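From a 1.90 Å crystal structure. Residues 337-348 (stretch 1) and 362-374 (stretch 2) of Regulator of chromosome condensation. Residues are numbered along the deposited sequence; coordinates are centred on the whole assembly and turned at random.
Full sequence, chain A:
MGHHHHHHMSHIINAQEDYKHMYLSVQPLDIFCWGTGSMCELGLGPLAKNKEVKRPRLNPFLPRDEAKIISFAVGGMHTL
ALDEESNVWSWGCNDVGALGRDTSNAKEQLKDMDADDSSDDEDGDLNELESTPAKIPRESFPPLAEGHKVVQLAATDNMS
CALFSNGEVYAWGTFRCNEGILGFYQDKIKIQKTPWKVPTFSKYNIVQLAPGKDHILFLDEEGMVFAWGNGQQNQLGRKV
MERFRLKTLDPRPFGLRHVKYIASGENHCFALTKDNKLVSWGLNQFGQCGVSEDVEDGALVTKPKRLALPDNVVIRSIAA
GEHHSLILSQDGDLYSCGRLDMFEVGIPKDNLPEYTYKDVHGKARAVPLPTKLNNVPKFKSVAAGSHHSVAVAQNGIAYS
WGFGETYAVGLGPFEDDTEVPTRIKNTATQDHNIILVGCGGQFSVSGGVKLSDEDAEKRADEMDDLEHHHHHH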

ATOM      1  N   CYS A 337      11.058   7.406   8.098  1.00 16.93           N
ATOM      2  CA  CYS A 337      11.187   7.247   9.544  1.00 16.68           C
ATOM      3  C   CYS A 337      10.722   5.862   9.976  1.00 15.85           C
ATOM      4  O   CYS A 337       9.953   5.204   9.267  1.00 14.72           O
ATOM      5  N   GLY A 338      11.186   5.443  11.151  1.00 15.83           N
ATOM      6  CA  GLY A 338      10.866   4.131  11.691  1.00 15.83           C
ATOM      7  C   GLY A 338      12.062   3.208  11.792  1.00 15.71           C
ATOM      8  O   GLY A 338      13.208   3.642  12.008  1.00 15.61           O
ATOM      9  N   ARG A 339      11.789   1.925  11.596  1.00 15.49           N
ATOM     10  CA  ARG A 339      12.728   0.855  11.898  1.00 15.71           C
ATOM     11  C   ARG A 339      13.960   0.784  10.986  1.00 15.77           C
ATOM     12  O   ARG A 339      13.882   1.041   9.780  1.00 15.94           O
ATOM     13  N   LEU A 340      15.086   0.400  11.589  1.00 15.85           N
ATOM     14  CA  LEU A 340      16.386   0.319  10.928  1.00 16.40           C
ATOM     15  C   LEU A 340      16.961  -1.107  10.896  1.00 16.54           C
ATOM     16  O   LEU A 340      17.922  -1.381  10.155  1.00 16.21           O
ATOM     17  N   ASP A 341      16.374  -2.016  11.688  1.00 16.70           N
ATOM     18  CA  ASP A 341      16.894  -3.390  11.838  1.00 16.91           C
ATOM     19  C   ASP A 341      17.039  -4.126  10.512  1.00 16.72           C
ATOM     20  O   ASP A 341      17.986  -4.900  10.320  1.00 16.73           O
ATOM     21  N   MET A 342      16.093  -3.902   9.601  1.00 15.52           N
ATOM     22  CA  MET A 342      16.142  -4.535   8.278  1.00 15.20           C
ATOM     23  C   MET A 342      16.320  -3.477   7.190  1.00 14.79           C
ATOM     24  O   MET A 342      15.896  -3.668   6.048  1.00 14.25           O
ATOM     25  N   PHE A 343      16.954  -2.366   7.569  1.00 14.31           N
ATOM     26  CA  PHE A 343      17.228  -1.250   6.664  1.00 14.46           C
ATOM     27  C   PHE A 343      15.960  -0.654   6.054  1.00 14.11           C
ATOM     28  O   PHE A 343      16.007  -0.097   4.950  1.00 14.32           O
ATOM     29  N   GLU A 344      14.834  -0.763   6.768  1.00 13.45           N
ATOM     30  CA  GLU A 344      13.539  -0.335   6.231  1.00 13.43           C
ATOM     31  C   GLU A 344      13.564   1.118   5.786  1.00 13.37           C
ATOM     32  O   GLU A 344      13.013   1.451   4.734  1.00 13.09           O
ATOM     33  N   VAL A 345      14.215   1.976   6.577  1.00 14.11           N
ATOM     34  CA  VAL A 345      14.227   3.420   6.300  1.00 14.77           C
ATOM     35  C   VAL A 345      15.188   3.843   5.170  1.00 15.43           C
ATOM     36  O   VAL A 345      15.088   4.965   4.664  1.00 15.77           O
ATOM     37  N   GLY A 346      16.101   2.952   4.784  1.00 15.95           N
ATOM     38  CA  GLY A 346      16.956   3.166   3.610  1.00 16.88           C
ATOM     39  C   GLY A 346      17.984   4.274   3.765  1.00 18.30           C
ATOM     40  O   GLY A 346      18.338   4.934   2.780  1.00 17.44           O
ATOM     41  N   ILE A 347      18.434   4.483   5.004  1.00 19.08           N
ATOM     42  CA  ILE A 347      19.485   5.459   5.324  1.00 20.79           C
ATOM     43  C   ILE A 347      20.790   4.692   5.614  1.00 21.91           C
ATOM     44  O   ILE A 347      20.792   3.761   6.426  1.00 22.34           O
ATOM     45  N   PRO A 348      21.895   5.055   4.937  1.00 22.97           N
ATOM     46  CA  PRO A 348      23.120   4.294   5.185  1.00 23.85           C
ATOM     47  C   PRO A 348      23.742   4.640   6.540  1.00 24.65           C
ATOM     48  O   PRO A 348      23.581   5.763   7.017  1.00 24.34           O
ATOM     49  N   GLY A 362      23.544  -0.256  22.572  1.00 22.24           N
ATOM     50  CA  GLY A 362      24.180   0.646  21.604  1.00 22.10           C
ATOM     51  C   GLY A 362      23.903   0.336  20.136  1.00 22.19           C
ATOM     52  O   GLY A 362      24.600   0.852  19.251  1.00 21.79           O
ATOM     53  N   LYS A 363      22.895  -0.501  19.862  1.00 21.30           N
ATOM     54  CA  LYS A 363      22.524  -0.814  18.474  1.00 21.21           C
ATOM     55  C   LYS A 363      21.448   0.158  17.981  1.00 20.81           C
ATOM     56  O   LYS A 363      20.427   0.358  18.649  1.00 20.25           O
ATOM     57  N   ALA A 364      21.685   0.747  16.811  1.00 20.24           N
ATOM     58  CA  ALA A 364      20.749   1.681  16.199  1.00 20.07           C
ATOM     59  C   ALA A 364      19.545   0.900  15.674  1.00 19.87           C
ATOM     60  O   ALA A 364      19.699   0.044  14.806  1.00 20.10           O
ATOM     61  N   ARG A 365      18.360   1.181  16.221  1.00 19.56           N
ATOM     62  CA  ARG A 365      17.148   0.410  15.895  1.00 19.31           C
ATOM     63  C   ARG A 365      16.129   1.199  15.082  1.00 18.52           C
ATOM     64  O   ARG A 365      15.282   0.599  14.415  1.00 17.96           O
ATOM     65  N   ALA A 366      16.182   2.531  15.164  1.00 17.52           N
ATOM     66  CA  ALA A 366      15.138   3.382  14.580  1.00 17.39           C
ATOM     67  C   ALA A 366      15.565   4.827  14.299  1.00 17.35           C
ATOM     68  O   ALA A 366      16.437   5.376  14.972  1.00 16.91           O
ATOM     69  N   VAL A 367      14.919   5.432  13.305  1.00 17.28           N
ATOM     70  CA  VAL A 367      15.076   6.861  12.995  1.00 17.31           C
ATOM     71  C   VAL A 367      13.685   7.473  13.142  1.00 17.32           C
ATOM     72  O   VAL A 367      12.847   7.339  12.247  1.00 17.33           O
ATOM     73  N   PRO A 368      13.408   8.105  14.298  1.00 17.67           N
ATOM     74  CA  PRO A 368      12.026   8.422  14.649  1.00 18.06           C
ATOM     75  C   PRO A 368      11.468   9.743  14.120  1.00 18.45           C
ATOM     76  O   PRO A 368      10.308  10.050  14.378  1.00 18.47           O
ATOM     77  N   LEU A 369      12.287  10.531  13.431  1.00 19.34           N
ATOM     78  CA  LEU A 369      11.798  11.741  12.767  1.00 19.88           C
ATOM     79  C   LEU A 369      11.986  11.578  11.268  1.00 19.91           C
ATOM     80  O   LEU A 369      12.968  10.973  10.845  1.00 20.27           O
ATOM     81  N   PRO A 370      11.049  12.116  10.460  1.00 20.28           N
ATOM     82  CA  PRO A 370      11.172  12.048   9.004  1.00 20.18           C
ATOM     83  C   PRO A 370      12.516  12.618   8.576  1.00 20.44           C
ATOM     84  O   PRO A 370      12.862  13.736   8.968  1.00 20.10           O
ATOM     85  N   THR A 371      13.270  11.841   7.806  1.00 20.51           N
ATOM     86  CA  THR A 371      14.641  12.186   7.448  1.00 21.00           C
ATOM     87  C   THR A 371      14.799  12.065   5.937  1.00 21.12           C
ATOM     88  O   THR A 371      14.504  11.021   5.355  1.00 20.31           O
ATOM     89  N   LYS A 372      15.253  13.144   5.303  1.00 21.37           N
ATOM     90  CA  LYS A 372      15.396  13.168   3.848  1.00 21.82           C
ATOM     91  C   LYS A 372      16.489  12.214   3.382  1.00 21.65           C
ATOM     92  O   LYS A 372      17.584  12.198   3.943  1.00 21.61           O
ATOM     93  N   LEU A 373      16.180  11.405   2.367  1.00 21.90           N
ATOM     94  CA  LEU A 373      17.164  10.510   1.778  1.00 22.08           C
ATOM     95  C   LEU A 373      18.053  11.278   0.808  1.00 22.97           C
ATOM     96  O   LEU A 373      17.570  12.102   0.030  1.00 22.77           O
ATOM     97  N   ASN A 374      19.346  10.990   0.862  1.00 23.99           N
ATOM     98  CA  ASN A 374      20.322  11.650   0.008  1.00 25.27           C
ATOM     99  C   ASN A 374      20.938  10.668  -0.963  1.00 25.28           C
ATOM    100  O   ASN A 374      20.830   9.453  -0.773  1.00 24.84           O
TER

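What does the beginning of stretch 2 offer to stretch 1? Lys 363 is exposed, with chi1 and chi2 both t and chi3 p, and its CA-to-CB bond points sideways, yet the end of the chain comes nearer to Asp 341. Its NZ stays 4.4 Å from Asp 341 OD1, too far for a salt bridge, and a water beside the pair links them: it donates to Asp 341 OD1 at 3.0 Å and accepts a weak hydrogen bond from Lys 363 NZ at 3.4 Å. Ala 364 brings a small apolar surface instead. Its CB lies 3.7 Å from CD2 of Leu 340, a buried side chain that points toward stretch 2 with chi1 t and chi2 p.

How can Arg 365 bind stretch 1 when its CA-to-CB bond points away overall? Chi1, chi2 and chi3 are all m, and this folded course brings the guanidinium back to Asp 341, whose own chi1 is m. Two hydrogen bonds form within the resulting salt bridge: Arg 365 NE to Asp 341 OD1 at 2.6 Å and Arg 365 NH2 to Asp 341 OD2 at 2.7 Å. The carboxylate meets the edge of the guanidinium, where the N-H groups can point at its oxygens. Asp 341 OD2 also accepts a hydrogen bond from Arg 339 NE at 2.7 Å, so one carboxylate serves two arginines. That sharing helps offset the like charges of Arg 339 NH2 and Arg 365 NH2, which approach to 3.9 Å.

How does the sheet pairing set the directions of Ala 366 and Val 367? Gly 338 and Val 367 form an antiparallel pair, with Gly 338 N hydrogen-bonded to Val 367 O at 2.7 Å and Val 367 N hydrogen-bonded to Gly 338 O at 2.8 Å. Ala 366 pairs with Arg 339, and the side chains of these two share one face of the sheet. Val 367, with chi1 t, points to the other face and meets a group of apolar side chains. Its CG2 lies 4.3 Å from Leu 340 CD2 and 4.2 Å from CG2 of Val 345 (chi1 m), while its CG1 lies 4.1 Å from Ile 347 CD1.

What continues the packing after the corner at Leu 369? The CA-to-CB bonds of Pro 368, Leu 369 and Pro 370 point away, but the backbone still matters: Cys 337, whose chi1 is p, rests its CB 3.7 Å from Leu 369 O. The CA-to-CB bond of Thr 371 points toward stretch 1, and its CB lies 4.0 Å from Ile 347 CD1; chi1 is m, and its OG1 donates to Leu 369 O at 2.7 Å. Leu 373, with chi1 m and chi2 t, starts sideways, but its end comes nearer, and CD2 packs 3.5 Å from CG1 of Ile 347, itself m then t. The same Leu 373 CD2 lies 3.6 Å from Val 345 O, so the leucine covers backbone as well as side chain.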

ATOM      1  CB  CYS A 337      10.405   8.323  10.299  1.00 16.59           C
ATOM      2  SG  CYS A 337       8.664   8.437   9.892  1.00 18.92           S
ATOM      3  CB  ARG A 339      11.975  -0.473  11.876  1.00 15.57           C
ATOM      4  CG  ARG A 339      12.741  -1.618  12.481  1.00 15.66           C
ATOM      5  CD  ARG A 339      11.797  -2.774  12.739  1.00 16.37           C
ATOM      6  NE  ARG A 339      12.520  -3.871  13.371  1.00 16.33           N
ATOM      7  CZ  ARG A 339      12.004  -5.065  13.638  1.00 16.42           C
ATOM      8  NH1 ARG A 339      10.738  -5.346  13.330  1.00 14.77           N
ATOM      9  NH2 ARG A 339      12.764  -5.977  14.230  1.00 14.94           N
ATOM     10  CB  LEU A 340      17.350   1.274  11.658  1.00 16.82           C
ATOM     11  CG  LEU A 340      18.684   1.764  11.097  1.00 18.27           C
ATOM     12  CD1 LEU A 340      18.514   2.426   9.743  1.00 18.33           C
ATOM     13  CD2 LEU A 340      19.284   2.747  12.102  1.00 19.43           C
ATOM     14  CB  ASP A 341      16.008  -4.228  12.782  1.00 17.84           C
ATOM     15  CG  ASP A 341      15.936  -3.662  14.188  1.00 18.68           C
ATOM     16  OD1 ASP A 341      16.988  -3.267  14.738  1.00 20.13           O
ATOM     17  OD2 ASP A 341      14.821  -3.609  14.754  1.00 17.77           O
ATOM     18  CB  MET A 342      14.884  -5.382   8.026  1.00 14.91           C
ATOM     19  CG  MET A 342      14.772  -6.621   8.938  1.00 15.57           C
ATOM     20  SD  MET A 342      13.168  -7.475   8.940  1.00  9.95           S
ATOM     21  CE  MET A 342      12.446  -6.864  10.462  1.00 14.55           C
ATOM     22  CB  PHE A 343      18.191  -1.665   5.540  1.00 14.21           C
ATOM     23  CG  PHE A 343      19.594  -2.016   6.005  1.00 14.88           C
ATOM     24  CD1 PHE A 343      20.172  -1.385   7.111  1.00 16.23           C
ATOM     25  CD2 PHE A 343      20.347  -2.945   5.291  1.00 16.24           C
ATOM     26  CE1 PHE A 343      21.485  -1.703   7.527  1.00 16.88           C
ATOM     27  CE2 PHE A 343      21.666  -3.268   5.687  1.00 17.65           C
ATOM     28  CZ  PHE A 343      22.226  -2.636   6.813  1.00 18.19           C
ATOM     29  CB  GLU A 344      12.396  -0.571   7.234  1.00 13.12           C
ATOM     30  CG  GLU A 344      12.128  -2.043   7.556  1.00 13.44           C
ATOM     31  CD  GLU A 344      12.864  -2.551   8.799  1.00 15.02           C
ATOM     32  OE1 GLU A 344      14.012  -2.115   9.068  1.00 12.61           O
ATOM     33  OE2 GLU A 344      12.288  -3.419   9.502  1.00 15.40           O
ATOM     34  CB  VAL A 345      14.456   4.270   7.581  1.00 14.83           C
ATOM     35  CG1 VAL A 345      13.256   4.119   8.513  1.00 14.85           C
ATOM     36  CG2 VAL A 345      15.745   3.854   8.286  1.00 14.65           C
ATOM     37  CB  ILE A 347      19.088   6.352   6.537  1.00 20.59           C
ATOM     38  CG1 ILE A 347      17.780   7.109   6.251  1.00 20.55           C
ATOM     39  CG2 ILE A 347      20.215   7.324   6.901  1.00 20.85           C
ATOM     40  CD1 ILE A 347      17.074   7.644   7.483  1.00 20.62           C
ATOM     41  CB  PRO A 348      24.040   4.724   4.043  1.00 24.11           C
ATOM     42  CG  PRO A 348      23.570   6.086   3.669  1.00 23.60           C
ATOM     43  CD  PRO A 348      22.106   6.166   3.988  1.00 22.88           C
ATOM     44  CB  LYS A 363      22.037  -2.266  18.335  1.00 21.83           C
ATOM     45  CG  LYS A 363      21.776  -2.731  16.891  1.00 23.83           C
ATOM     46  CD  LYS A 363      21.510  -4.249  16.779  1.00 27.34           C
ATOM     47  CE  LYS A 363      20.101  -4.628  17.254  1.00 29.00           C
ATOM     48  NZ  LYS A 363      19.686  -6.023  16.875  1.00 30.78           N
ATOM     49  CB  ALA A 364      21.440   2.439  15.066  1.00 20.14           C
ATOM     50  CB  ARG A 365      16.436  -0.081  17.167  1.00 20.04           C
ATOM     51  CG  ARG A 365      17.282  -0.868  18.174  1.00 22.63           C
ATOM     52  CD  ARG A 365      17.502  -2.343  17.819  1.00 24.95           C
ATOM     53  NE  ARG A 365      16.334  -3.038  17.257  1.00 26.81           N
ATOM     54  CZ  ARG A 365      15.401  -3.700  17.942  1.00 26.93           C
ATOM     55  NH1 ARG A 365      15.432  -3.771  19.266  1.00 29.54           N
ATOM     56  NH2 ARG A 365      14.406  -4.292  17.291  1.00 26.30           N
ATOM     57  CB  ALA A 366      13.870   3.368  15.460  1.00 17.02           C
ATOM     58  CB  VAL A 367      15.642   7.076  11.562  1.00 17.17           C
ATOM     59  CG1 VAL A 367      15.781   8.575  11.239  1.00 17.89           C
ATOM     60  CG2 VAL A 367      16.997   6.378  11.408  1.00 16.69           C
ATOM     61  CB  PRO A 368      12.066   8.450  16.173  1.00 18.70           C
ATOM     62  CG  PRO A 368      13.430   8.955  16.475  1.00 17.56           C
ATOM     63  CD  PRO A 368      14.334   8.411  15.406  1.00 17.83           C
ATOM     64  CB  LEU A 369      12.573  12.980  13.229  1.00 20.25           C
ATOM     65  CG  LEU A 369      12.606  13.379  14.701  1.00 21.02           C
ATOM     66  CD1 LEU A 369      13.535  14.594  14.849  1.00 21.65           C
ATOM     67  CD2 LEU A 369      11.210  13.666  15.255  1.00 20.75           C
ATOM     68  CB  PRO A 370      10.031  12.944   8.510  1.00 20.01           C
ATOM     69  CG  PRO A 370       9.051  12.939   9.592  1.00 20.63           C
ATOM     70  CD  PRO A 370       9.812  12.803  10.875  1.00 20.16           C
ATOM     71  CB  THR A 371      15.654  11.283   8.196  1.00 21.15           C
ATOM     72  OG1 THR A 371      15.387  11.338   9.603  1.00 20.92           O
ATOM     73  CG2 THR A 371      17.102  11.715   7.935  1.00 21.81           C
ATOM     74  CB  LYS A 372      15.673  14.595   3.341  1.00 22.26           C
ATOM     75  CG  LYS A 372      15.810  14.692   1.816  1.00 24.00           C
ATOM     76  CD  LYS A 372      15.628  16.121   1.292  1.00 27.64           C
ATOM     77  CE  LYS A 372      16.938  16.888   1.212  1.00 31.14           C
ATOM     78  NZ  LYS A 372      16.755  18.221   0.521  1.00 32.01           N
ATOM     79  CB  LEU A 373      16.497   9.328   1.063  1.00 22.24           C
ATOM     80  CG  LEU A 373      15.664   8.334   1.870  1.00 21.17           C
ATOM     81  CD1 LEU A 373      15.413   7.068   1.049  1.00 21.87           C
ATOM     82  CD2 LEU A 373      16.354   7.975   3.173  1.00 21.50           C
ATOM     83  CB  ASN A 374      21.395  12.325   0.864  1.00 25.84           C
ATOM     84  CG  ASN A 374      20.849  13.500   1.651  1.00 27.72           C
ATOM     85  OD1 ASN A 374      21.035  13.589   2.864  1.00 31.18           O
ATOM     86  ND2 ASN A 374      20.157  14.405   0.964  1.00 30.80           N
TER
HETATM   87  O   HOH W   1      19.615  -4.424  13.888  1.00 39.38           O